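Local coordinates for pentatricopeptide repeat-containing protein 10, chloroplastic (Zea mays, PDB 4M59) that binds specific intergenic chloroplast RNAs as a superhelical pentatricopeptide repeat protein, stabilising mRNA by blocking exonucleases, at residues A[446-450]-A[451-455]; A[319-322]-A[323-326]; A[395-398]-A[399-402]. The protein carries 4 engineered substitutions. All blocks are in the same frame, centred on the assembly; numbering follows the deposited sequence.

Interaction 1: A[446-450]-A[451-455]; sequences SKMRT and KGFKP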
ATOM      1  N   SER A 446      29.010  -1.117 -15.591  1.00113.63           N
ATOM      2  CA  SER A 446      30.373  -0.679 -15.767  1.00114.17           C
ATOM      3  C   SER A 446      30.356   0.760 -16.226  1.00113.90           C
ATOM      4  O   SER A 446      31.117   1.580 -15.732  1.00114.05           O
ATOM      5  CB  SER A 446      31.071  -1.546 -16.805  1.00111.94           C
ATOM      6  OG  SER A 446      30.668  -1.193 -18.108  1.00111.83           O
ATOM      7  N   LYS A 447      29.470   1.077 -17.147  1.00122.25           N
ATOM      8  CA  LYS A 447      29.401   2.429 -17.651  0.88122.28           C
ATOM      9  C   LYS A 447      29.003   3.316 -16.523  1.00121.48           C
ATOM     10  O   LYS A 447      29.462   4.422 -16.418  1.00121.74           O
ATOM     11  CB  LYS A 447      28.356   2.535 -18.741  1.00114.04           C
ATOM     12  CG  LYS A 447      28.227   3.896 -19.343  1.00114.36           C
ATOM     13  CD  LYS A 447      29.326   4.142 -20.313  0.51115.47           C
ATOM     14  CE  LYS A 447      29.086   5.403 -21.079  1.00116.03           C
ATOM     15  NZ  LYS A 447      28.910   6.530 -20.152  0.19115.91           N
ATOM     16  N   MET A 448      28.120   2.815 -15.671  1.00 94.90           N
ATOM     17  CA  MET A 448      27.710   3.545 -14.484  1.00 93.87           C
ATOM     18  C   MET A 448      28.945   3.812 -13.638  1.00 94.37           C
ATOM     19  O   MET A 448      29.111   4.890 -13.069  1.00 94.07           O
ATOM     20  CB  MET A 448      26.695   2.724 -13.692  1.00 94.71           C
ATOM     21  CG  MET A 448      26.043   3.465 -12.538  1.00 93.43           C
ATOM     22  SD  MET A 448      24.528   2.667 -11.978  1.00 92.33           S
ATOM     23  CE  MET A 448      24.834   0.963 -12.432  1.00 93.81           C
ATOM     24  N   ARG A 449      29.813   2.808 -13.572  1.00 87.05           N
ATOM     25  CA  ARG A 449      31.067   2.902 -12.837  1.00 87.65           C
ATOM     26  C   ARG A 449      32.070   3.858 -13.467  1.00 88.48           C
ATOM     27  O   ARG A 449      32.804   4.549 -12.757  1.00 88.68           O
ATOM     28  CB  ARG A 449      31.696   1.515 -12.680  1.00 85.39           C
ATOM     29  CG  ARG A 449      31.109   0.695 -11.541  1.00 85.05           C
ATOM     30  CD  ARG A 449      31.873  -0.606 -11.358  1.00 86.06           C
ATOM     31  NE  ARG A 449      30.983  -1.723 -11.048  1.00 86.19           N
ATOM     32  CZ  ARG A 449      30.433  -1.931  -9.859  1.00 86.01           C
ATOM     33  NH1 ARG A 449      30.677  -1.097  -8.857  1.00 85.50           N
ATOM     34  NH2 ARG A 449      29.635  -2.973  -9.668  1.00 86.51           N
ATOM     35  N   THR A 450      32.120   3.899 -14.796  0.80 81.48           N
ATOM     36  CA  THR A 450      33.119   4.709 -15.465  0.80 82.50           C
ATOM     37  C   THR A 450      32.682   6.148 -15.551  0.80 82.40           C
ATOM     38  O   THR A 450      33.340   6.959 -16.185  0.80 83.37           O
ATOM     39  CB  THR A 450      33.419   4.210 -16.874  0.80 86.19           C
ATOM     40  OG1 THR A 450      32.233   4.268 -17.666  0.80 85.77           O
ATOM     41  CG2 THR A 450      33.903   2.783 -16.828  0.80 86.29           C
ATOM     42  N   LYS A 451      31.571   6.466 -14.901  1.00101.87           N
ATOM     43  CA  LYS A 451      31.045   7.824 -14.896  1.00101.65           C
ATOM     44  C   LYS A 451      31.081   8.428 -13.496  1.00100.86           C
ATOM     45  O   LYS A 451      30.594   9.539 -13.280  1.00100.49           O
ATOM     46  CB  LYS A 451      29.616   7.847 -15.443  1.00106.33           C
ATOM     47  CG  LYS A 451      29.480   8.550 -16.786  1.00107.39           C
ATOM     48  CD  LYS A 451      29.526   7.558 -17.935  1.00107.99           C
ATOM     49  CE  LYS A 451      29.568   8.266 -19.278  1.00109.17           C
ATOM     50  NZ  LYS A 451      28.858   9.574 -19.238  1.00109.20           N
ATOM     51  N   GLY A 452      31.659   7.699 -12.548  0.87147.63           N
ATOM     52  CA  GLY A 452      31.748   8.175 -11.186  0.87147.00           C
ATOM     53  C   GLY A 452      30.492   7.850 -10.426  0.87145.53           C
ATOM     54  O   GLY A 452      30.058   8.596  -9.556  0.87144.75           O
ATOM     55  N   PHE A 453      29.896   6.725 -10.763  1.00113.73           N
ATOM     56  CA  PHE A 453      28.668   6.339 -10.108  1.00112.45           C
ATOM     57  C   PHE A 453      28.814   5.001  -9.424  1.00112.65           C
ATOM     58  O   PHE A 453      29.513   4.119  -9.900  1.00113.64           O
ATOM     59  CB  PHE A 453      27.527   6.307 -11.111  1.00110.55           C
ATOM     60  CG  PHE A 453      27.188   7.645 -11.690  1.00110.44           C
ATOM     61  CD1 PHE A 453      26.531   8.592 -10.933  1.00109.42           C
ATOM     62  CD2 PHE A 453      27.517   7.953 -12.991  1.00111.56           C
ATOM     63  CE1 PHE A 453      26.214   9.817 -11.464  1.00109.58           C
ATOM     64  CE2 PHE A 453      27.204   9.181 -13.524  1.00111.84           C
ATOM     65  CZ  PHE A 453      26.554  10.114 -12.760  1.00110.88           C
ATOM     66  N   LYS A 454      28.139   4.872  -8.292  0.67 77.87           N
ATOM     67  CA  LYS A 454      28.134   3.635  -7.536  0.67 78.32           C
ATOM     68  C   LYS A 454      26.734   3.078  -7.505  0.67 77.59           C
ATOM     69  O   LYS A 454      25.797   3.764  -7.123  0.67 76.43           O
ATOM     70  CB  LYS A 454      28.618   3.879  -6.105  0.67 72.79           C
ATOM     71  N   PRO A 455      26.591   1.823  -7.905  1.00 77.25           N
ATOM     72  CA  PRO A 455      25.334   1.098  -7.961  1.00 77.03           C
ATOM     73  C   PRO A 455      24.593   1.066  -6.645  1.00 76.70           C
ATOM     74  O   PRO A 455      25.192   0.805  -5.617  1.00 77.46           O
ATOM     75  CB  PRO A 455      25.789  -0.301  -8.317  1.00 82.49           C
ATOM     76  CG  PRO A 455      26.976  -0.090  -9.121  1.00 82.96           C
ATOM     77  CD  PRO A 455      27.685   1.039  -8.479  1.00 82.46           C
TER
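M448 O takes two weak backbone bonds, from K451 N at 3.4 Å and from F453 N at 3.0 Å. Its modelled position is somewhat doubtful, because it lies too near the CB of F453. The bond from F453 N and the weak bond from G452 N to R449 O, 3.4 Å and nearly straight at 165°, form a Schellman motif at the C-terminal end of helix 438-449. R449 to G452 is also a type I beta turn. G452 is the residue with positive phi, which turns the chain back across the helix end. The CA-H of R449 points at F453 O.

The apolar contact usual for this motif is present. M448 CG meets F453 CB at 3.5 Å, and the two side chains cross at about a right angle. M448 also touches Y425 and F453 touches I422, both of helix 422-435, so the turn is packed against that helix. Farther on, M448 CE lies 4.1 Å from P455 CG.

Just past the helix end, T450 OG1 donates back to K447 O at 3.0 Å, tilted 28° from the carbonyl plane. A chi1 of 61° puts this hydroxyl between the backbone N and the carbonyl carbon, facing back down the helix. K447 NZ is modelled too close to K451 CE, so how these two side chains meet is doubtful. The R449 side chain reaches across to P455. Its NH2 makes a weak bond to Y460 OH. P455 CG lies over one face of its guanidinium, and NH1 is 3.7 Å from P455 CD.

Interaction 2: A[319-322]-A[323-326]; sequences TYNL and VLGM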
ATOM      1  N   THR A 319      -6.633  21.765 -10.670  1.00 63.50           N
ATOM      2  CA  THR A 319      -7.840  20.971 -10.588  1.00 63.16           C
ATOM      3  C   THR A 319      -7.771  19.786 -11.540  1.00 63.22           C
ATOM      4  O   THR A 319      -8.122  18.674 -11.189  1.00 63.43           O
ATOM      5  CB  THR A 319      -9.053  21.821 -10.935  1.00 69.32           C
ATOM      6  OG1 THR A 319      -8.992  23.047 -10.213  1.00 68.97           O
ATOM      7  CG2 THR A 319     -10.305  21.102 -10.573  1.00 69.23           C
ATOM      8  N   TYR A 320      -7.297  20.036 -12.750  1.00 66.54           N
ATOM      9  CA  TYR A 320      -7.172  18.992 -13.743  1.00 66.27           C
ATOM     10  C   TYR A 320      -6.149  17.944 -13.353  1.00 66.96           C
ATOM     11  O   TYR A 320      -6.417  16.765 -13.476  1.00 66.99           O
ATOM     12  CB  TYR A 320      -6.829  19.594 -15.099  1.00 68.31           C
ATOM     13  CG  TYR A 320      -8.014  19.913 -15.978  1.00 66.61           C
ATOM     14  CD1 TYR A 320      -8.759  18.909 -16.552  1.00 66.13           C
ATOM     15  CD2 TYR A 320      -8.366  21.211 -16.268  1.00 65.55           C
ATOM     16  CE1 TYR A 320      -9.824  19.186 -17.362  1.00 64.89           C
ATOM     17  CE2 TYR A 320      -9.429  21.493 -17.073  1.00 63.92           C
ATOM     18  CZ  TYR A 320     -10.153  20.476 -17.614  1.00 63.69           C
ATOM     19  OH  TYR A 320     -11.219  20.742 -18.424  1.00 63.40           O
ATOM     20  N   ASN A 321      -4.976  18.366 -12.891  1.00 59.00           N
ATOM     21  CA  ASN A 321      -3.953  17.420 -12.471  1.00 59.59           C
ATOM     22  C   ASN A 321      -4.469  16.525 -11.382  1.00 59.71           C
ATOM     23  O   ASN A 321      -4.130  15.360 -11.303  1.00 60.01           O
ATOM     24  CB  ASN A 321      -2.732  18.134 -11.919  1.00 57.89           C
ATOM     25  CG  ASN A 321      -2.143  19.093 -12.877  1.00 58.30           C
ATOM     26  OD1 ASN A 321      -1.468  20.028 -12.493  1.00 59.21           O
ATOM     27  ND2 ASN A 321      -2.385  18.861 -14.149  1.00 57.79           N
ATOM     28  N   LEU A 322      -5.279  17.111 -10.524  1.00 60.44           N
ATOM     29  CA  LEU A 322      -5.883  16.403  -9.431  1.00 60.79           C
ATOM     30  C   LEU A 322      -6.694  15.264  -9.991  1.00 60.96           C
ATOM     31  O   LEU A 322      -6.596  14.139  -9.532  1.00 61.76           O
ATOM     32  CB  LEU A 322      -6.770  17.376  -8.665  1.00 67.73           C
ATOM     33  CG  LEU A 322      -7.522  16.974  -7.414  1.00 68.22           C
ATOM     34  CD1 LEU A 322      -7.485  18.133  -6.489  1.00 68.12           C
ATOM     35  CD2 LEU A 322      -8.961  16.631  -7.710  1.00 68.25           C
ATOM     36  N   VAL A 323      -7.481  15.562 -11.012  1.00 60.26           N
ATOM     37  CA  VAL A 323      -8.355  14.579 -11.619  1.00 60.65           C
ATOM     38  C   VAL A 323      -7.561  13.534 -12.375  1.00 61.03           C
ATOM     39  O   VAL A 323      -7.873  12.357 -12.343  1.00 62.16           O
ATOM     40  CB  VAL A 323      -9.324  15.242 -12.583  1.00 64.88           C
ATOM     41  CG1 VAL A 323     -10.291  14.238 -13.120  1.00 65.69           C
ATOM     42  CG2 VAL A 323     -10.067  16.332 -11.888  1.00 64.45           C
ATOM     43  N   LEU A 324      -6.519  13.981 -13.053  1.00 57.02           N
ATOM     44  CA  LEU A 324      -5.663  13.090 -13.805  1.00 57.23           C
ATOM     45  C   LEU A 324      -4.988  12.095 -12.894  1.00 58.10           C
ATOM     46  O   LEU A 324      -4.898  10.918 -13.209  1.00 58.76           O
ATOM     47  CB  LEU A 324      -4.624  13.893 -14.580  1.00 55.73           C
ATOM     48  CG  LEU A 324      -5.198  14.735 -15.710  1.00 54.87           C
ATOM     49  CD1 LEU A 324      -4.186  15.676 -16.250  1.00 54.79           C
ATOM     50  CD2 LEU A 324      -5.692  13.848 -16.800  1.00 54.73           C
ATOM     51  N   GLY A 325      -4.521  12.572 -11.751  1.00 67.47           N
ATOM     52  CA  GLY A 325      -3.849  11.727 -10.800  1.00 68.17           C
ATOM     53  C   GLY A 325      -4.718  10.583 -10.372  1.00 69.41           C
ATOM     54  O   GLY A 325      -4.267   9.457 -10.277  1.00 70.24           O
ATOM     55  N   MET A 326      -5.981  10.903 -10.100  1.00 80.20           N
ATOM     56  CA  MET A 326      -6.972   9.910  -9.727  1.00 82.02           C
ATOM     57  C   MET A 326      -7.074   8.864 -10.816  1.00 82.91           C
ATOM     58  O   MET A 326      -7.103   7.663 -10.547  1.00 84.84           O
ATOM     59  CB  MET A 326      -8.339  10.566  -9.542  1.00 90.70           C
ATOM     60  CG  MET A 326      -8.517  11.307  -8.230  1.00 90.45           C
ATOM     61  SD  MET A 326     -10.183  11.976  -8.084  1.00 90.49           S
ATOM     62  CE  MET A 326     -11.127  10.714  -8.935  1.00 92.54           C
TER
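Four backbone bonds join T319-L322 to V323-M326, each running from an amide N-H to the carbonyl four residues earlier. L324 N to Y320 O is the shortest at 2.8 Å, and it lies nearly along the C=O axis. G325 N reaches N321 O at 2.9 Å, with the donor tilted 27° from the carbonyl plane. V323 N to T319 O is longer, 3.2 Å. M326 N to L322 O is weak. The regular spacing is that of an alpha-helix, here the middle of helix 317-328.

Side chains of the later turn also rest on carbonyls of the earlier one. V323 CG2 lies beside its own backbone N, a placement that brings it to 3.1 Å from T319 O. L324 CG is likewise turned toward the N-terminal side (chi1 -68°) and sits 3.3 Å from Y320 O. The apolar contact between the segments is slight: L322 CD2 and V323 CG2 are 4.3 Å apart.

The polar ends bond outward. T319 OG1 is hydrogen-bonded to N316 OD1. N321 ND2 bonds to T354 OG1 and OD1 makes a weak bond to N351 ND2, so both ends of this buried amide have a partner in the next predicted repeat, 351-385.

Packing to other helices is extensive. Y320 meets F305 of helix 298-310 edge to face, V323 and L324 lie on M339 of helix 333-346, and L322 packs on T594 of the second subunit. Helices 317-328 and 333-346 both fall in the predicted repeat 316-350. The arrangement is that of the first helix in the helix-turn-helix unit of a pentatricopeptide repeat.

Interaction 3: A[395-398]-A[399-402]; sequences AAYG and RCGS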
ATOM      1  N   ALA A 395      11.794   6.082 -17.622  1.00 76.22           N
ATOM      2  CA  ALA A 395      11.235   5.234 -16.590  1.00 74.88           C
ATOM      3  C   ALA A 395       9.908   4.626 -17.000  1.00 73.70           C
ATOM      4  O   ALA A 395       9.668   3.449 -16.777  1.00 73.74           O
ATOM      5  CB  ALA A 395      11.077   6.007 -15.320  1.00 68.73           C
ATOM      6  N   ALA A 396       9.043   5.430 -17.602  1.00 65.31           N
ATOM      7  CA  ALA A 396       7.751   4.938 -18.057  1.00 64.25           C
ATOM      8  C   ALA A 396       7.894   3.947 -19.198  1.00 64.62           C
ATOM      9  O   ALA A 396       7.293   2.889 -19.169  1.00 64.33           O
ATOM     10  CB  ALA A 396       6.864   6.077 -18.464  1.00 58.65           C
ATOM     11  N   TYR A 397       8.695   4.306 -20.196  1.00 55.17           N
ATOM     12  CA  TYR A 397       8.965   3.414 -21.315  1.00 55.73           C
ATOM     13  C   TYR A 397       9.653   2.156 -20.802  1.00 56.50           C
ATOM     14  O   TYR A 397       9.546   1.088 -21.403  1.00 56.82           O
ATOM     15  CB  TYR A 397       9.838   4.112 -22.360  1.00 54.86           C
ATOM     16  CG  TYR A 397       9.055   4.757 -23.479  1.00 54.32           C
ATOM     17  CD1 TYR A 397       7.817   4.261 -23.866  1.00 52.62           C
ATOM     18  CD2 TYR A 397       9.552   5.866 -24.148  1.00 55.60           C
ATOM     19  CE1 TYR A 397       7.099   4.849 -24.887  1.00 51.93           C
ATOM     20  CE2 TYR A 397       8.841   6.462 -25.173  1.00 54.58           C
ATOM     21  CZ  TYR A 397       7.616   5.949 -25.538  1.00 52.68           C
ATOM     22  OH  TYR A 397       6.904   6.538 -26.559  1.00 51.51           O
ATOM     23  N   GLY A 398      10.362   2.296 -19.688  1.00 54.64           N
ATOM     24  CA  GLY A 398      11.028   1.178 -19.064  1.00 55.81           C
ATOM     25  C   GLY A 398      10.095   0.389 -18.192  1.00 55.48           C
ATOM     26  O   GLY A 398      10.308  -0.779 -17.927  1.00 57.03           O
ATOM     27  N   ARG A 399       9.042   1.047 -17.752  1.00 67.60           N
ATOM     28  CA  ARG A 399       8.071   0.437 -16.866  1.00 67.76           C
ATOM     29  C   ARG A 399       7.075  -0.421 -17.628  1.00 67.78           C
ATOM     30  O   ARG A 399       6.583  -1.414 -17.117  1.00 69.18           O
ATOM     31  CB  ARG A 399       7.356   1.528 -16.091  1.00 68.16           C
ATOM     32  CG  ARG A 399       6.527   1.049 -14.948  1.00 68.90           C
ATOM     33  CD  ARG A 399       6.653   2.003 -13.792  1.00 68.50           C
ATOM     34  NE  ARG A 399       6.648   3.392 -14.212  1.00 66.90           N
ATOM     35  CZ  ARG A 399       5.552   4.110 -14.375  1.00 65.94           C
ATOM     36  NH1 ARG A 399       4.368   3.561 -14.159  1.00 66.21           N
ATOM     37  NH2 ARG A 399       5.638   5.372 -14.757  1.00 65.24           N
ATOM     38  N   CYS A 400       6.785  -0.044 -18.853  1.00 72.65           N
ATOM     39  CA  CYS A 400       5.923  -0.830 -19.696  1.00 72.58           C
ATOM     40  C   CYS A 400       6.729  -1.872 -20.418  1.00 73.95           C
ATOM     41  O   CYS A 400       6.229  -2.877 -20.841  1.00 74.62           O
ATOM     42  CB  CYS A 400       5.180   0.051 -20.681  1.00 72.60           C
ATOM     43  SG  CYS A 400       6.086   1.232 -21.540  1.00 72.29           S
ATOM     44  N   GLY A 401       8.005  -1.624 -20.575  1.00 67.00           N
ATOM     45  CA  GLY A 401       8.880  -2.620 -21.134  1.00 68.78           C
ATOM     46  C   GLY A 401       9.306  -2.288 -22.533  1.00 68.45           C
ATOM     47  O   GLY A 401       9.813  -3.135 -23.241  1.00 69.74           O
ATOM     48  N   SER A 402       9.107  -1.047 -22.938  1.00 63.60           N
ATOM     49  CA  SER A 402       9.538  -0.659 -24.259  1.00 63.85           C
ATOM     50  C   SER A 402      11.011  -0.406 -24.245  1.00 65.77           C
ATOM     51  O   SER A 402      11.438   0.729 -24.298  1.00 66.14           O
ATOM     52  CB  SER A 402       8.831   0.587 -24.733  1.00 73.37           C
ATOM     53  OG  SER A 402       9.264   0.908 -26.038  1.00 73.93           O
TER
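R399 N lies near two carbonyls of the preceding turn, A395 O at 2.7 Å and A396 O at 2.9 Å, and both bonds are weak. Its CG is anti to the backbone N, chi1 -168°. The chain then bends twice, and the guanidinium folds back beside A396, with NH2 near A396 CB. NH1 donates to V361 O, and NH2 makes a weak bond to L359 O.

C400 N bonds to A396 O at 3.0 Å, a regular helical bond. The C400 thiol comes to the edge of the Y397 ring, SG 4.2 Å from CD1.

G401 leaves the helical path with a positive phi of 107°. Its N still reaches Y397 O at 3.2 Å, from above the carbonyl plane.

S402 N also bonds weakly to Y397 O, at 2.7 Å, so this carbonyl holds two successive amides as the chain turns. S402 CB lies 3.9 Å from Y397 CD1. S402 is the N-cap of helix 403-413. Its side chain caps a backbone N of that helix, and its OG is hydrogen-bonded to N405 ND2.

The turn thus joins helices 387-400 and 403-413, the two helices of a predicted pentatricopeptide repeat. The nearest atom of 395-402 lies about 4 Å from bound RNA. Helix 367-380 packs alongside: V371 touches Y397, M367 touches R399 and C400, and T372 bonds to Y397 OH.

In the fold
From the N terminus the order is interaction 2, interaction 3, interaction 1. Each joins adjoining segments, so none closes a long loop, and they neither nest nor cross. Interaction 2 stays within one helix, 317-328. Interaction 3 links the two helices of its repeat, 387-400 and 403-413. Interaction 1 ends helix 438-449 and turns the chain toward helix 458-468. They fall in predicted repeats 8, 10 and 11. Interaction 3 comes between the others along the chain, its centre about 22 Å from each of theirs; the centres of interactions 1 and 2 are about 38 Å apart. Interactions 2 and 3 also touch the second subunit.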